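Local coordinates for translation initiation factor eIF2 assembly protein (Schizosaccharomyces pombe, PDB 4ZGP) that acts as an ATP-dependent chaperone that binds the gamma subunit of eIF2 and lets it assemble with the alpha and beta subunits, at residues A[150-153]-A[154-158]; A[187-190]-A[191-194]. All blocks are in the same frame, centred on the assembly; numbering follows the deposited sequence. Where two conformers were deposited one is given.

Interaction 1: residues A[150-153]-A[154-158]; sequences FVAH and DLNHA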
loop_
_atom_site.group_PDB
_atom_site.type_symbol
_atom_site.label_atom_id
_atom_site.label_comp_id
_atom_site.label_asym_id
_atom_site.label_seq_id
_atom_site.Cartn_x
_atom_site.Cartn_y
_atom_site.Cartn_z
ATOM N N PHE A 150 4.026 -10.614 3.427
ATOM C CA PHE A 150 2.959 -9.840 2.808
ATOM C C PHE A 150 2.910 -10.126 1.327
ATOM O O PHE A 150 1.840 -10.341 0.771
ATOM C CB PHE A 150 3.154 -8.340 3.047
ATOM C CG PHE A 150 2.964 -7.919 4.478
ATOM C CD1 PHE A 150 1.915 -8.417 5.227
ATOM C CD2 PHE A 150 3.831 -7.017 5.071
ATOM C CE1 PHE A 150 1.735 -8.022 6.556
ATOM C CE2 PHE A 150 3.660 -6.626 6.400
ATOM C CZ PHE A 150 2.611 -7.132 7.140
ATOM N N VAL A 151 4.077 -10.121 0.688
ATOM C CA VAL A 151 4.163 -10.400 -0.744
ATOM C C VAL A 151 3.671 -11.820 -1.025
ATOM O O VAL A 151 2.932 -12.053 -1.978
ATOM C CB VAL A 151 5.614 -10.204 -1.274
ATOM C CG1 VAL A 151 5.754 -10.749 -2.676
ATOM C CG2 VAL A 151 5.991 -8.728 -1.234
ATOM N N ALA A 152 4.060 -12.756 -0.162
ATOM C CA ALA A 152 3.627 -14.143 -0.276
ATOM C C ALA A 152 2.113 -14.253 -0.149
ATOM O O ALA A 152 1.490 -15.096 -0.793
ATOM C CB ALA A 152 4.317 -15.015 0.790
ATOM N N HIS A 153 1.526 -13.402 0.684
ATOM C CA HIS A 153 0.078 -13.400 0.816
ATOM C C HIS A 153 -0.605 -12.914 -0.462
ATOM O O HIS A 153 -1.647 -13.450 -0.855
ATOM C CB HIS A 153 -0.376 -12.544 1.998
ATOM C CG HIS A 153 -1.833 -12.694 2.296
ATOM N ND1 HIS A 153 -2.341 -13.770 2.997
ATOM C CD2 HIS A 153 -2.900 -11.938 1.942
ATOM C CE1 HIS A 153 -3.653 -13.647 3.095
ATOM N NE2 HIS A 153 -4.018 -12.546 2.461
ATOM N N ASP A 154 -0.016 -11.907 -1.106
ATOM C CA ASP A 154 -0.509 -11.444 -2.401
ATOM C C ASP A 154 -0.490 -12.575 -3.424
ATOM O O ASP A 154 -1.423 -12.735 -4.218
ATOM C CB ASP A 154 0.354 -10.299 -2.952
ATOM C CG ASP A 154 0.065 -8.945 -2.299
ATOM O OD1 ASP A 154 -0.600 -8.875 -1.243
ATOM O OD2 ASP A 154 0.556 -7.939 -2.851
ATOM N N LEU A 155 0.612 -13.325 -3.420
ATOM C CA LEU A 155 0.858 -14.362 -4.419
ATOM C C LEU A 155 -0.024 -15.603 -4.256
ATOM O O LEU A 155 -0.364 -16.260 -5.242
ATOM C CB LEU A 155 2.340 -14.779 -4.380
ATOM C CG LEU A 155 3.280 -13.815 -5.107
ATOM C CD1 LEU A 155 4.704 -14.325 -5.089
ATOM C CD2 LEU A 155 2.819 -13.579 -6.547
ATOM N N ASN A 156 -0.404 -15.919 -3.024
ATOM C CA ASN A 156 -1.073 -17.192 -2.754
ATOM C C ASN A 156 -2.484 -17.106 -2.157
ATOM O O ASN A 156 -3.239 -18.075 -2.216
ATOM C CB ASN A 156 -0.200 -18.033 -1.815
ATOM C CG ASN A 156 1.197 -18.261 -2.364
ATOM O OD1 ASN A 156 1.367 -18.639 -3.522
ATOM N ND2 ASN A 156 2.210 -18.019 -1.532
ATOM N N HIS A 157 -2.842 -15.970 -1.567
ATOM C CA HIS A 157 -4.075 -15.899 -0.792
ATOM C C HIS A 157 -4.886 -14.625 -0.987
ATOM O O HIS A 157 -5.744 -14.324 -0.161
ATOM C CB HIS A 157 -3.767 -16.035 0.702
ATOM C CG HIS A 157 -3.105 -17.324 1.071
ATOM N ND1 HIS A 157 -3.719 -18.550 0.911
ATOM C CD2 HIS A 157 -1.880 -17.580 1.590
ATOM C CE1 HIS A 157 -2.898 -19.504 1.314
ATOM N NE2 HIS A 157 -1.778 -18.942 1.734
ATOM N N ALA A 158 -4.632 -13.895 -2.070
ATOM C CA ALA A 158 -5.185 -12.552 -2.223
ATOM C C ALA A 158 -6.709 -12.507 -2.183
ATOM O O ALA A 158 -7.286 -11.521 -1.731
ATOM C CB ALA A 158 -4.694 -11.930 -3.516
#

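Interaction 2: residues A[187-190]-A[191-194]; sequences PMHA and STEF. With ADP (adenosine-5'-diphosphate), chain C.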
loop_
_atom_site.group_PDB
_atom_site.type_symbol
_atom_site.label_atom_id
_atom_site.label_comp_id
_atom_site.label_asym_id
_atom_site.label_seq_id
_atom_site.Cartn_x
_atom_site.Cartn_y
_atom_site.Cartn_z
ATOM N N PRO A 187 13.084 9.691 0.799
ATOM C CA PRO A 187 13.079 9.618 2.257
ATOM C C PRO A 187 11.773 10.220 2.775
ATOM O O PRO A 187 11.413 11.317 2.362
ATOM C CB PRO A 187 14.300 10.453 2.648
ATOM C CG PRO A 187 14.437 11.454 1.522
ATOM C CD PRO A 187 14.003 10.718 0.278
ATOM N N MET A 188 11.043 9.514 3.624
ATOM C CA MET A 188 9.810 10.098 4.146
ATOM C C MET A 188 9.791 10.068 5.668
ATOM O O MET A 188 10.262 9.118 6.286
ATOM C CB MET A 188 8.569 9.403 3.563
ATOM C CG MET A 188 8.485 7.906 3.743
ATOM S SD MET A 188 6.760 7.331 3.698
ATOM C CE MET A 188 6.129 8.037 2.191
ATOM N N HIS A 189 9.273 11.135 6.266
ATOM C CA HIS A 189 9.148 11.217 7.717
ATOM C C HIS A 189 8.055 10.250 8.167
ATOM O O HIS A 189 6.890 10.465 7.868
ATOM C CB HIS A 189 8.822 12.642 8.158
ATOM C CG HIS A 189 9.062 12.899 9.617
ATOM N ND1 HIS A 189 9.676 11.982 10.448
ATOM C CD2 HIS A 189 8.796 13.980 10.387
ATOM C CE1 HIS A 189 9.772 12.487 11.668
ATOM N NE2 HIS A 189 9.245 13.696 11.658
ATOM N N ALA A 190 8.433 9.192 8.873
ATOM C CA ALA A 190 7.485 8.136 9.221
ATOM C C ALA A 190 6.293 8.672 10.005
ATOM O O ALA A 190 5.180 8.135 9.900
ATOM C CB ALA A 190 8.185 7.035 10.016
ATOM N N SER A 191 6.526 9.730 10.784
ATOM C CA SER A 191 5.517 10.236 11.710
ATOM C C SER A 191 4.544 11.213 11.067
ATOM O O SER A 191 3.625 11.677 11.728
ATOM C CB SER A 191 6.180 10.913 12.918
ATOM O OG SER A 191 6.953 9.996 13.679
ATOM N N THR A 192 4.741 11.564 9.801
ATOM C CA THR A 192 3.723 12.390 9.145
ATOM C C THR A 192 3.013 11.584 8.051
ATOM O O THR A 192 2.512 12.150 7.063
ATOM C CB THR A 192 4.296 13.699 8.576
ATOM O OG1 THR A 192 5.236 13.405 7.552
ATOM C CG2 THR A 192 4.999 14.512 9.686
ATOM N N GLU A 193 2.963 10.274 8.266
ATOM C CA GLU A 193 2.127 9.420 7.438
ATOM C C GLU A 193 0.891 9.011 8.234
ATOM O O GLU A 193 0.958 8.798 9.449
ATOM C CB GLU A 193 2.887 8.188 6.945
ATOM C CG GLU A 193 2.478 7.791 5.535
ATOM C CD GLU A 193 2.660 6.326 5.236
ATOM O OE1 GLU A 193 3.594 5.710 5.800
ATOM O OE2 GLU A 193 1.861 5.801 4.437
ATOM N N PHE A 194 -0.242 8.926 7.544
ATOM C CA PHE A 194 -1.502 8.624 8.232
ATOM C C PHE A 194 -2.272 7.541 7.499
ATOM O O PHE A 194 -2.136 7.380 6.290
ATOM C CB PHE A 194 -2.389 9.879 8.347
ATOM C CG PHE A 194 -1.740 11.007 9.086
ATOM C CD1 PHE A 194 -1.846 11.092 10.469
ATOM C CD2 PHE A 194 -0.983 11.957 8.402
ATOM C CE1 PHE A 194 -1.221 12.132 11.178
ATOM C CE2 PHE A 194 -0.364 13.018 9.107
ATOM C CZ PHE A 194 -0.490 13.100 10.485
HETATM P PB ADP C . 1.178 -0.765 2.892
HETATM O O1B ADP C . -0.062 0.047 2.550
HETATM O O2B ADP C . 1.132 -2.197 2.392
HETATM O O3B ADP C . 1.599 -0.535 4.329
HETATM P PA ADP C . 2.708 1.361 1.652
HETATM O O1A ADP C . 1.605 2.207 2.237
HETATM O O2A ADP C . 3.099 1.426 0.185
HETATM O O3A ADP C . 2.396 -0.191 1.979
HETATM O "O5'" ADP C . 4.026 1.677 2.513
HETATM C "C5'" ADP C . 4.518 0.797 3.524
HETATM C "C4'" ADP C . 5.593 1.594 4.241
HETATM O "O4'" ADP C . 6.759 1.661 3.417
HETATM C "C3'" ADP C . 5.137 3.028 4.460
HETATM O "O3'" ADP C . 4.678 3.224 5.801
HETATM C "C2'" ADP C . 6.351 3.881 4.159
HETATM O "O2'" ADP C . 7.008 4.285 5.364
HETATM C "C1'" ADP C . 7.285 2.991 3.365
HETATM N N9 ADP C . 7.263 3.465 1.959
HETATM C C8 ADP C . 6.276 3.220 1.070
HETATM N N7 ADP C . 6.554 3.794 -0.132
HETATM C C5 ADP C . 7.746 4.423 -0.018
HETATM C C6 ADP C . 8.621 5.213 -0.917
HETATM N N6 ADP C . 8.238 5.436 -2.201
HETATM N N1 ADP C . 9.790 5.692 -0.414
HETATM C C2 ADP C . 10.148 5.444 0.866
HETATM N N3 ADP C . 9.404 4.732 1.738
HETATM C C4 ADP C . 8.210 4.201 1.360
HETATM O O HOH W 1 4.984 5.647 8.698
#

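Interaction 1: residues A[150-153]-A[154-158]
H153 and H157, one turn apart, meet through a CH-pi contact: CB of H157 lies over one face of the H153 ring, 3.7 Å from its centroid, displaced toward the rim near CE1. The H153 ring gets there with CG anti to the backbone N (chi1 -171°). The rings are oblique, planes at 39°, and H157 ND1 bonds D160. An alanine in place of H153 would probably leave H157 CB without the ring face it packs on, with the side chain held chiefly through its bond to D160.

Backbone i to i+4 hydrogen bonds run through the whole segment. D154 N binds F150 O at 3.1 Å, L155 N binds V151 O at 3.0 Å and H157 N binds H153 O at 2.9 Å; that from N156 N to A152 O is weak. They make up most of the short helix 149-157 in this ATP-grasp protein, beside the nucleotide site: F150 makes a cation-pi contact with the ATP-binding K122, and the buried carboxylate of D154 bonds S119 OG and the backbone N of W118.

Apolar contact is slight, V151 CG1 lying 4.4 Å from L155 CD1; L155 packs on L59 and L62 of helix 56-62.

Interaction 2: residues A[187-190]-A[191-194]
S191 meets H189 with its CB over one face of the imidazole ring, 4.1 Å from H189 CE1 and displaced toward the rim. Its hydroxyl is engaged by D210, while the H189 ring makes an edge-to-face contact with Y214. The residue sits in a type I beta turn, 189-192, in which the chain swings from the loop after strand 180-184 into strand 193-199.

T192 closes the turn. Its N donates to H189 O at 3.1 Å in a nearly straight bond (164° at the hydrogen), although the donor stands well above the carbonyl plane. The T192 and H189 side chains cross at about a right angle, with methyl CG2 3.9 Å from H189 CD2 and OG1 3.7 Å from H189 CB. With chi1 at 64°, OG1 lies between the backbone N and the carbonyl carbon; it is hydrogen-bonded to I249 O.

E193 carries the turn to the nucleotide. Its N makes only a weak bond to A190 O. In the conformer described here, one of two, a water donates to both that carbonyl and E193 OE1, and the side chain, extended beyond CG, brings OE1 within 2.7 Å of ADP O3', which donates to it. OE2 forms a salt bridge with R209, which would limit rotation of the carboxylate in this conformer. M188 SD lies 3.5 Å from ADP O2', placing thioether and carboxylate at the two ribose hydroxyls, a ribose-binding corner of the ATP-grasp pocket.

F194 continues the strand, its ring meeting Y224 and touching I228 on helix 221-233. Backbone bonds from T192 to I249 and F194 to V247 join the end of the turn and the start of strand 193-199 to strand 243-250, E193 pairs with R209 just past strand 202-208, and M188 and E193 touch I257 of strand 253-261.

How the interactions relate
Following the chain from the N terminus, interaction 1 comes first, forming most of the short helix 149-157 after the nucleotide-binding loop that contains W118, T120 and K122. The chain then passes through strand 180-184 of the three-stranded antiparallel sheet before interaction 2 closes the short turn 189-192 and starts strand 193-199 of the five-stranded mixed sheet. The two contacts are in series, neither nested nor crossed. The centres of interaction 1 and interaction 2 are about 25 Å apart, on opposite sides of the chain's centre; the nearest atoms of interaction 1 and interaction 2 are about 12 Å apart. ADP lies between them: 150-158 backs residues on its phosphate side, whereas 187-194 reaches its ribose directly.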